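Methylocystis parvus OBBP MbnE (Methylocystis parvus OBBP, PDB 5ICQ) probably binds the copper-chelating peptide methanobactin in the periplasm, as a member of the family 5 extracellular solute-binding proteins. Local coordinates at residues E311-E316 with Q576-S581; L359-K364 with H572-W577. All blocks are in the same frame, centred on the assembly; numbering follows the deposited sequence.

Interaction 1 (E311-E316 with Q576-S581); sequences ESLKNE and QWIAHS
Glu311 to Leu313 pair with Gln576 to Ile578 as an antiparallel beta ladder, in which strand 576-581 is the central strand of a three-stranded sheet, flanked by 308-313 and 285-288. The axes of strands 311-313 and 576-581 make 143° between their N-to-C directions, so the ribbon is twisted. Beyond Leu313 the chain leads on to the eight-stranded sheet of the other part of the fold, from which strand 576-581 also arrives; this is consistent with the inter-lobe crossovers of periplasmic binding proteins.

Backbone bonds set the register. Glu311 and Ile578 exchange two, Glu311 N to Ile578 O and Ile578 N to Glu311 O, each 2.9 Å. Leu313 and Gln576 do the same, with Gln576 N to Leu313 O at 2.7 Å. Ser312 and Trp577 lie between them as a non-hydrogen-bonded pair, and Ser312 CA makes a CH...O contact of 3.3 Å with Gln576 O.

On the face carrying Glu311, Leu313 and Ile578, Leu313 CD1 makes apolar contact with Ile578 CD1 at 3.7 Å. On the opposite face Ser312 OG comes obliquely into van der Waals contact with Trp577 CD1 at 3.5 Å, while Trp294 of helix 291-296 stacks on the indole.

The polar group is Glu311 with His580. The imidazole carbon CG sits between backbone N and carbonyl (chi1 58°), which swings the ring back toward strand 308-313. NE2 then donates to Glu311 OE2 over 2.9 Å, the N-H...O angle being a bent 141°; OE2 is met on its anti side and out of the carboxylate plane. Arg586 forms a salt bridge with the same oxygen, so two donors share it. With both ring nitrogens donating, the imidazole may well be protonated: His580 ND1 gives an almost straight bond to Ser581 O at 2.8 Å.

Interaction 2 (L359-K364 with H572-W577); sequences LYTRTK and HASEQW
Thr361 and His572 form an antiparallel hydrogen-bonded beta pair joining the short strand 361-362 to the end of strand 567-572, at the margin of a mixed sheet. Thr361 N reaches His572 O at 2.8 Å and His572 N returns to Thr361 O at 2.9 Å.

Their side chains lie alongside each other, pointing the same way. With His572 CG between backbone N and carbonyl (chi1 63°), the imidazole turns one face to Thr361 CG2. That methyl makes a CH-pi contact 3.6 Å from the ring centroid and 26° off the normal, shifted toward the rim, and it also sits close to Ser574 OG, at 3.1 Å.

Thr363 comes to the same ring differently, at its edge: OG1 lies near the plane and bonds to ND1 at 2.8 Å. On the other nitrogen, His572 NE2 bonds to Glu369 OE1, which Ser574 OG also engages, so the imidazole is held at both nitrogens and its rotation is fixed. Cutting His572 back to an alanine would probably leave Thr363 OG1 without its mate, Glu369 with one bond fewer and the Thr361 methyl without a ring face to pack on.

Further along, Tyr360 lies obliquely against the chain just after His572, its CE1 4.0 Å from Ala573 CB, and Tyr356 meets its ring edge-to-face. The side chains of Leu359 and Trp577 cross obliquely, with Leu359 CB 3.9 Å from Trp577 CH2. One water bridges the backbones, donating to Leu359 O and accepting from Ser574 N at 2.9 Å.

How the interactions relate
Both interactions end on one continuous run of chain, 572-581, and share Gln576 and Trp577; their centres lie 13 Å apart. Interaction 2 lies where this run leaves the eight-stranded sheet, interaction 1 in the strand it then enters. They touch directly: Lys314 NZ of 311-316 is 3.1 Å from Ser574 O, a probable hydrogen bond, and Leu313 O packs 3.4 Å from Glu575 CB. Glu369 ties the two further, its OE2 in a salt bridge with Lys314 and its OE1 bonded to His572 and Ser574. The indole of Trp577 takes part in both.

Interaction 1 (E311-E316 with Q576-S581)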
ATOM      1  N   GLU A 311      20.084  -9.622   2.060  1.00 12.13           N
ATOM      2  CA  GLU A 311      19.324 -10.475   1.157  1.00 13.62           C
ATOM      3  C   GLU A 311      18.389  -9.620   0.323  1.00 15.56           C
ATOM      4  O   GLU A 311      17.957  -8.547   0.760  1.00 16.17           O
ATOM      5  CB  GLU A 311      18.445 -11.496   1.898  1.00 18.79           C
ATOM      6  CG  GLU A 311      19.032 -12.183   3.098  1.00 31.94           C
ATOM      7  CD  GLU A 311      18.059 -13.202   3.662  1.00 31.62           C
ATOM      8  OE1 GLU A 311      17.769 -14.190   2.955  1.00 26.03           O
ATOM      9  OE2 GLU A 311      17.559 -13.000   4.788  1.00 34.82           O
ATOM     10  N   SER A 312      18.035 -10.130  -0.858  1.00 11.55           N
ATOM     11  CA  SER A 312      16.936  -9.588  -1.654  1.00  9.48           C
ATOM     12  C   SER A 312      15.810 -10.609  -1.666  1.00 17.79           C
ATOM     13  O   SER A 312      16.042 -11.778  -1.980  1.00 19.13           O
ATOM     14  CB  SER A 312      17.368  -9.281  -3.089  1.00 17.90           C
ATOM     15  OG  SER A 312      18.330  -8.245  -3.127  1.00 30.64           O
ATOM     16  N   LEU A 313      14.602 -10.184  -1.300  1.00 11.95           N
ATOM     17  CA  LEU A 313      13.462 -11.087  -1.240  1.00 14.66           C
ATOM     18  C   LEU A 313      12.344 -10.590  -2.147  1.00 12.24           C
ATOM     19  O   LEU A 313      12.152  -9.385  -2.330  1.00 13.18           O
ATOM     20  CB  LEU A 313      12.933 -11.226   0.193  1.00 18.61           C
ATOM     21  CG  LEU A 313      13.948 -11.606   1.274  1.00 23.56           C
ATOM     22  CD1 LEU A 313      13.266 -11.628   2.641  1.00 24.68           C
ATOM     23  CD2 LEU A 313      14.582 -12.951   0.972  1.00 21.06           C
ATOM     24  N   LYS A 314      11.598 -11.534  -2.706  1.00 15.18           N
ATOM     25  CA  LYS A 314      10.482 -11.217  -3.584  1.00 16.79           C
ATOM     26  C   LYS A 314       9.288 -12.065  -3.188  1.00 15.86           C
ATOM     27  O   LYS A 314       9.445 -13.240  -2.838  1.00 14.00           O
ATOM     28  CB  LYS A 314      10.835 -11.491  -5.054  1.00 22.37           C
ATOM     29  CG  LYS A 314       9.889 -10.828  -6.053  1.00 31.23           C
ATOM     30  CD  LYS A 314      10.169 -11.304  -7.469  1.00 40.19           C
ATOM     31  CE  LYS A 314       9.560 -10.372  -8.518  1.00 49.74           C
ATOM     32  NZ  LYS A 314       8.680  -9.310  -7.937  1.00 53.24           N
ATOM     33  N   ASN A 315       8.092 -11.492  -3.252  1.00 13.75           N
ATOM     34  CA  ASN A 315       6.891 -12.316  -3.161  1.00 14.80           C
ATOM     35  C   ASN A 315       5.971 -11.927  -4.319  1.00 16.54           C
ATOM     36  O   ASN A 315       6.394 -11.383  -5.348  1.00 14.23           O
ATOM     37  CB  ASN A 315       6.244 -12.235  -1.761  1.00 13.44           C
ATOM     38  CG  ASN A 315       5.700 -10.860  -1.424  1.00 16.27           C
ATOM     39  OD1 ASN A 315       5.681  -9.957  -2.264  1.00 13.44           O
ATOM     40  ND2 ASN A 315       5.238 -10.697  -0.177  1.00 13.23           N
ATOM     41  N   GLU A 316       4.688 -12.237  -4.181  1.00 12.91           N
ATOM     42  CA  GLU A 316       3.734 -12.031  -5.259  1.00 17.63           C
ATOM     43  C   GLU A 316       2.938 -10.745  -5.101  1.00 13.61           C
ATOM     44  O   GLU A 316       1.966 -10.541  -5.832  1.00 10.52           O
ATOM     45  CB  GLU A 316       2.803 -13.235  -5.360  1.00 18.63           C
ATOM     46  CG  GLU A 316       3.569 -14.515  -5.679  1.00 33.03           C
ATOM     47  CD  GLU A 316       2.730 -15.760  -5.516  1.00 40.11           C
ATOM     48  OE1 GLU A 316       1.729 -15.905  -6.250  1.00 47.76           O
ATOM     49  OE2 GLU A 316       3.073 -16.597  -4.654  1.00 40.00           O
ATOM     50  N   GLN A 576      12.682  -6.725  -2.386  1.00 11.97           N
ATOM     51  CA  GLN A 576      12.920  -5.989  -1.154  1.00 10.27           C
ATOM     52  C   GLN A 576      14.339  -6.253  -0.662  1.00 12.26           C
ATOM     53  O   GLN A 576      14.765  -7.409  -0.576  1.00 14.53           O
ATOM     54  CB  GLN A 576      11.899  -6.395  -0.091  1.00 13.73           C
ATOM     55  CG  GLN A 576      12.003  -5.552   1.175  1.00 21.36           C
ATOM     56  CD  GLN A 576      10.874  -5.822   2.150  1.00 23.00           C
ATOM     57  OE1 GLN A 576       9.753  -6.157   1.749  1.00 19.91           O
ATOM     58  NE2 GLN A 576      11.164  -5.686   3.435  1.00 20.33           N
ATOM     59  N   TRP A 577      15.075  -5.184  -0.364  1.00 11.73           N
ATOM     60  CA  TRP A 577      16.466  -5.267   0.071  1.00  9.78           C
ATOM     61  C   TRP A 577      16.499  -5.168   1.593  1.00 14.42           C
ATOM     62  O   TRP A 577      16.048  -4.164   2.161  1.00 13.44           O
ATOM     63  CB  TRP A 577      17.300  -4.143  -0.559  1.00  9.27           C
ATOM     64  CG  TRP A 577      17.133  -4.053  -2.054  1.00 10.91           C
ATOM     65  CD1 TRP A 577      16.824  -5.081  -2.912  1.00 15.64           C
ATOM     66  CD2 TRP A 577      17.242  -2.876  -2.862  1.00 10.49           C
ATOM     67  NE1 TRP A 577      16.742  -4.610  -4.204  1.00 15.12           N
ATOM     68  CE2 TRP A 577      16.982  -3.259  -4.199  1.00 13.41           C
ATOM     69  CE3 TRP A 577      17.531  -1.533  -2.586  1.00 20.25           C
ATOM     70  CZ2 TRP A 577      17.021  -2.352  -5.257  1.00 17.51           C
ATOM     71  CZ3 TRP A 577      17.562  -0.629  -3.640  1.00 20.70           C
ATOM     72  CH2 TRP A 577      17.305  -1.044  -4.961  1.00 18.34           C
ATOM     73  N   ILE A 578      16.992  -6.218   2.257  1.00  8.69           N
ATOM     74  CA  ILE A 578      17.043  -6.233   3.714  1.00  9.94           C
ATOM     75  C   ILE A 578      18.434  -6.638   4.188  1.00 13.97           C
ATOM     76  O   ILE A 578      19.235  -7.213   3.449  1.00 15.31           O
ATOM     77  CB  ILE A 578      15.977  -7.168   4.335  1.00 13.78           C
ATOM     78  CG1 ILE A 578      16.361  -8.631   4.123  1.00 16.35           C
ATOM     79  CG2 ILE A 578      14.586  -6.889   3.740  1.00 11.57           C
ATOM     80  CD1 ILE A 578      15.467  -9.623   4.910  1.00 16.38           C
ATOM     81  N   ALA A 579      18.717  -6.321   5.449  1.00  9.96           N
ATOM     82  CA  ALA A 579      19.917  -6.803   6.114  1.00 10.56           C
ATOM     83  C   ALA A 579      19.570  -7.068   7.566  1.00 12.73           C
ATOM     84  O   ALA A 579      18.671  -6.433   8.122  1.00 11.35           O
ATOM     85  CB  ALA A 579      21.082  -5.808   6.021  1.00  9.24           C
ATOM     86  N   HIS A 580      20.282  -8.014   8.179  1.00 12.00           N
ATOM     87  CA  HIS A 580      19.915  -8.408   9.530  1.00 14.61           C
ATOM     88  C   HIS A 580      21.078  -9.108  10.216  1.00 15.34           C
ATOM     89  O   HIS A 580      21.955  -9.684   9.563  1.00 14.96           O
ATOM     90  CB  HIS A 580      18.691  -9.330   9.517  1.00 12.67           C
ATOM     91  CG  HIS A 580      18.893 -10.571   8.713  1.00 15.34           C
ATOM     92  ND1 HIS A 580      19.475 -11.707   9.234  1.00 19.95           N
ATOM     93  CD2 HIS A 580      18.600 -10.856   7.421  1.00 23.06           C
ATOM     94  CE1 HIS A 580      19.533 -12.639   8.299  1.00 21.13           C
ATOM     95  NE2 HIS A 580      19.011 -12.148   7.189  1.00 22.81           N
ATOM     96  N   SER A 581      21.072  -9.048  11.545  1.00 12.78           N
ATOM     97  CA  SER A 581      21.961  -9.888  12.336  1.00 13.41           C
ATOM     98  C   SER A 581      21.686 -11.358  12.042  1.00 13.65           C
ATOM     99  O   SER A 581      20.545 -11.764  11.813  1.00 13.37           O
ATOM    100  CB  SER A 581      21.757  -9.607  13.830  1.00 15.81           C
ATOM    101  OG  SER A 581      22.380 -10.607  14.616  1.00 16.00           O
TER

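Interaction 2 (L359-K364 with H572-W577)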
ATOM      1  N   LEU A 359      19.714  -0.550 -10.612  1.00 11.08           N
ATOM      2  CA  LEU A 359      19.031  -1.469  -9.708  1.00  7.27           C
ATOM      3  C   LEU A 359      17.519  -1.511  -9.884  1.00 13.16           C
ATOM      4  O   LEU A 359      16.874  -2.425  -9.355  1.00 13.70           O
ATOM      5  CB  LEU A 359      19.344  -1.095  -8.255  1.00 10.27           C
ATOM      6  CG  LEU A 359      20.803  -1.371  -7.864  1.00 18.99           C
ATOM      7  CD1 LEU A 359      21.110  -0.757  -6.509  1.00 11.91           C
ATOM      8  CD2 LEU A 359      21.089  -2.878  -7.851  1.00 21.54           C
ATOM      9  N   TYR A 360      16.928  -0.550 -10.578  1.00 13.59           N
ATOM     10  CA  TYR A 360      15.480  -0.506 -10.690  1.00 10.67           C
ATOM     11  C   TYR A 360      15.000  -1.167 -11.975  1.00 10.48           C
ATOM     12  O   TYR A 360      15.776  -1.476 -12.880  1.00 11.34           O
ATOM     13  CB  TYR A 360      14.990   0.933 -10.626  1.00 10.82           C
ATOM     14  CG  TYR A 360      15.042   1.544  -9.247  1.00 13.29           C
ATOM     15  CD1 TYR A 360      14.598   0.851  -8.135  1.00 13.68           C
ATOM     16  CD2 TYR A 360      15.513   2.838  -9.069  1.00 12.51           C
ATOM     17  CE1 TYR A 360      14.615   1.436  -6.873  1.00 15.01           C
ATOM     18  CE2 TYR A 360      15.532   3.426  -7.822  1.00 13.31           C
ATOM     19  CZ  TYR A 360      15.091   2.730  -6.732  1.00 16.46           C
ATOM     20  OH  TYR A 360      15.119   3.346  -5.500  1.00 17.82           O
ATOM     21  N   THR A 361      13.684  -1.378 -12.045  1.00  9.56           N
ATOM     22  CA  THR A 361      13.053  -1.914 -13.240  1.00  7.70           C
ATOM     23  C   THR A 361      11.865  -1.031 -13.608  1.00 10.26           C
ATOM     24  O   THR A 361      11.199  -0.475 -12.730  1.00  9.52           O
ATOM     25  CB  THR A 361      12.619  -3.391 -13.027  1.00 22.69           C
ATOM     26  OG1 THR A 361      12.074  -3.918 -14.244  1.00 32.92           O
ATOM     27  CG2 THR A 361      11.582  -3.487 -11.961  1.00 28.30           C
ATOM     28  N   ARG A 362      11.617  -0.875 -14.908  1.00 12.22           N
ATOM     29  CA  ARG A 362      10.524  -0.006 -15.343  1.00  8.32           C
ATOM     30  C   ARG A 362       9.189  -0.542 -14.841  1.00  9.48           C
ATOM     31  O   ARG A 362       8.935  -1.746 -14.886  1.00  8.66           O
ATOM     32  CB  ARG A 362      10.493   0.098 -16.869  1.00  8.07           C
ATOM     33  CG  ARG A 362       9.581   1.232 -17.397  1.00  8.62           C
ATOM     34  CD  ARG A 362      10.263   2.617 -17.217  1.00  8.34           C
ATOM     35  NE  ARG A 362       9.337   3.731 -17.450  1.00  8.55           N
ATOM     36  CZ  ARG A 362       9.122   4.300 -18.640  1.00 10.08           C
ATOM     37  NH1 ARG A 362       9.776   3.879 -19.717  1.00 11.07           N
ATOM     38  NH2 ARG A 362       8.246   5.292 -18.749  1.00  9.14           N
ATOM     39  N   THR A 363       8.334   0.362 -14.353  1.00  9.47           N
ATOM     40  CA  THR A 363       6.957   0.003 -14.027  1.00  9.96           C
ATOM     41  C   THR A 363       6.104  -0.030 -15.296  1.00 12.01           C
ATOM     42  O   THR A 363       6.044   0.956 -16.045  1.00  9.83           O
ATOM     43  CB  THR A 363       6.384   0.988 -13.011  1.00  9.07           C
ATOM     44  OG1 THR A 363       7.185   0.938 -11.823  1.00 10.13           O
ATOM     45  CG2 THR A 363       4.935   0.612 -12.659  1.00 10.19           C
ATOM     46  N   LYS A 364       5.449  -1.167 -15.545  1.00  9.41           N
ATOM     47  CA  LYS A 364       4.728  -1.374 -16.799  1.00  8.95           C
ATOM     48  C   LYS A 364       3.227  -1.503 -16.619  1.00 13.54           C
ATOM     49  O   LYS A 364       2.514  -1.662 -17.614  1.00 13.52           O
ATOM     50  CB  LYS A 364       5.264  -2.629 -17.515  1.00 12.87           C
ATOM     51  CG  LYS A 364       6.764  -2.594 -17.738  1.00 19.72           C
ATOM     52  CD  LYS A 364       7.217  -3.556 -18.832  1.00 29.65           C
ATOM     53  CE  LYS A 364       7.247  -4.990 -18.357  1.00 39.59           C
ATOM     54  NZ  LYS A 364       8.020  -5.851 -19.307  1.00 42.15           N
ATOM     55  N   HIS A 572      10.471   0.766 -10.186  1.00  8.60           N
ATOM     56  CA  HIS A 572      10.372   0.156  -8.869  1.00 11.57           C
ATOM     57  C   HIS A 572      11.499  -0.854  -8.709  1.00 10.05           C
ATOM     58  O   HIS A 572      12.168  -1.224  -9.673  1.00  9.38           O
ATOM     59  CB  HIS A 572       9.003  -0.513  -8.670  1.00 12.83           C
ATOM     60  CG  HIS A 572       8.754  -1.652  -9.611  1.00  9.48           C
ATOM     61  ND1 HIS A 572       8.134  -1.488 -10.833  1.00  9.07           N
ATOM     62  CD2 HIS A 572       9.050  -2.970  -9.512  1.00  9.83           C
ATOM     63  CE1 HIS A 572       8.063  -2.656 -11.449  1.00 14.73           C
ATOM     64  NE2 HIS A 572       8.612  -3.574 -10.670  1.00 10.33           N
ATOM     65  N   ALA A 573      11.720  -1.285  -7.462  1.00 10.20           N
ATOM     66  CA  ALA A 573      12.623  -2.390  -7.177  1.00 12.96           C
ATOM     67  C   ALA A 573      11.829  -3.694  -7.232  1.00  9.99           C
ATOM     68  O   ALA A 573      10.765  -3.803  -6.612  1.00 12.54           O
ATOM     69  CB  ALA A 573      13.272  -2.214  -5.801  1.00 13.86           C
ATOM     70  N   SER A 574      12.328  -4.669  -7.996  1.00 10.06           N
ATOM     71  CA  SER A 574      11.601  -5.929  -8.112  1.00 14.25           C
ATOM     72  C   SER A 574      11.648  -6.714  -6.818  1.00 15.58           C
ATOM     73  O   SER A 574      10.762  -7.534  -6.565  1.00 12.59           O
ATOM     74  CB  SER A 574      12.164  -6.779  -9.256  1.00 21.84           C
ATOM     75  OG  SER A 574      11.808  -6.235 -10.511  1.00 29.29           O
ATOM     76  N   GLU A 575      12.672  -6.488  -5.999  1.00 11.74           N
ATOM     77  CA  GLU A 575      12.835  -7.193  -4.739  1.00 11.19           C
ATOM     78  C   GLU A 575      12.945  -6.211  -3.584  1.00 15.19           C
ATOM     79  O   GLU A 575      13.271  -5.033  -3.762  1.00 13.68           O
ATOM     80  CB  GLU A 575      14.085  -8.087  -4.762  1.00 10.94           C
ATOM     81  CG  GLU A 575      13.957  -9.284  -5.671  1.00 19.64           C
ATOM     82  CD  GLU A 575      14.653  -9.085  -7.005  1.00 36.82           C
ATOM     83  OE1 GLU A 575      15.593  -8.262  -7.080  1.00 33.03           O
ATOM     84  OE2 GLU A 575      14.263  -9.765  -7.977  1.00 41.25           O
ATOM     85  N   GLN A 576      12.682  -6.725  -2.386  1.00 11.97           N
ATOM     86  CA  GLN A 576      12.920  -5.989  -1.154  1.00 10.27           C
ATOM     87  C   GLN A 576      14.339  -6.253  -0.662  1.00 12.26           C
ATOM     88  O   GLN A 576      14.765  -7.409  -0.576  1.00 14.53           O
ATOM     89  CB  GLN A 576      11.899  -6.395  -0.091  1.00 13.73           C
ATOM     90  CG  GLN A 576      12.003  -5.552   1.175  1.00 21.36           C
ATOM     91  CD  GLN A 576      10.874  -5.822   2.150  1.00 23.00           C
ATOM     92  OE1 GLN A 576       9.753  -6.157   1.749  1.00 19.91           O
ATOM     93  NE2 GLN A 576      11.164  -5.686   3.435  1.00 20.33           N
ATOM     94  N   TRP A 577      15.075  -5.184  -0.364  1.00 11.73           N
ATOM     95  CA  TRP A 577      16.466  -5.267   0.071  1.00  9.78           C
ATOM     96  C   TRP A 577      16.499  -5.168   1.593  1.00 14.42           C
ATOM     97  O   TRP A 577      16.048  -4.164   2.161  1.00 13.44           O
ATOM     98  CB  TRP A 577      17.300  -4.143  -0.559  1.00  9.27           C
ATOM     99  CG  TRP A 577      17.133  -4.053  -2.054  1.00 10.91           C
ATOM    100  CD1 TRP A 577      16.824  -5.081  -2.912  1.00 15.64           C
ATOM    101  CD2 TRP A 577      17.242  -2.876  -2.862  1.00 10.49           C
ATOM    102  NE1 TRP A 577      16.742  -4.610  -4.204  1.00 15.12           N
ATOM    103  CE2 TRP A 577      16.982  -3.259  -4.199  1.00 13.41           C
ATOM    104  CE3 TRP A 577      17.531  -1.533  -2.586  1.00 20.25           C
ATOM    105  CZ2 TRP A 577      17.021  -2.352  -5.257  1.00 17.51           C
ATOM    106  CZ3 TRP A 577      17.562  -0.629  -3.640  1.00 20.70           C
ATOM    107  CH2 TRP A 577      17.305  -1.044  -4.961  1.00 18.34           C
TER
HETATM  108  O   HOH W   1      14.638  -4.043  -9.654  1.00 17.34           O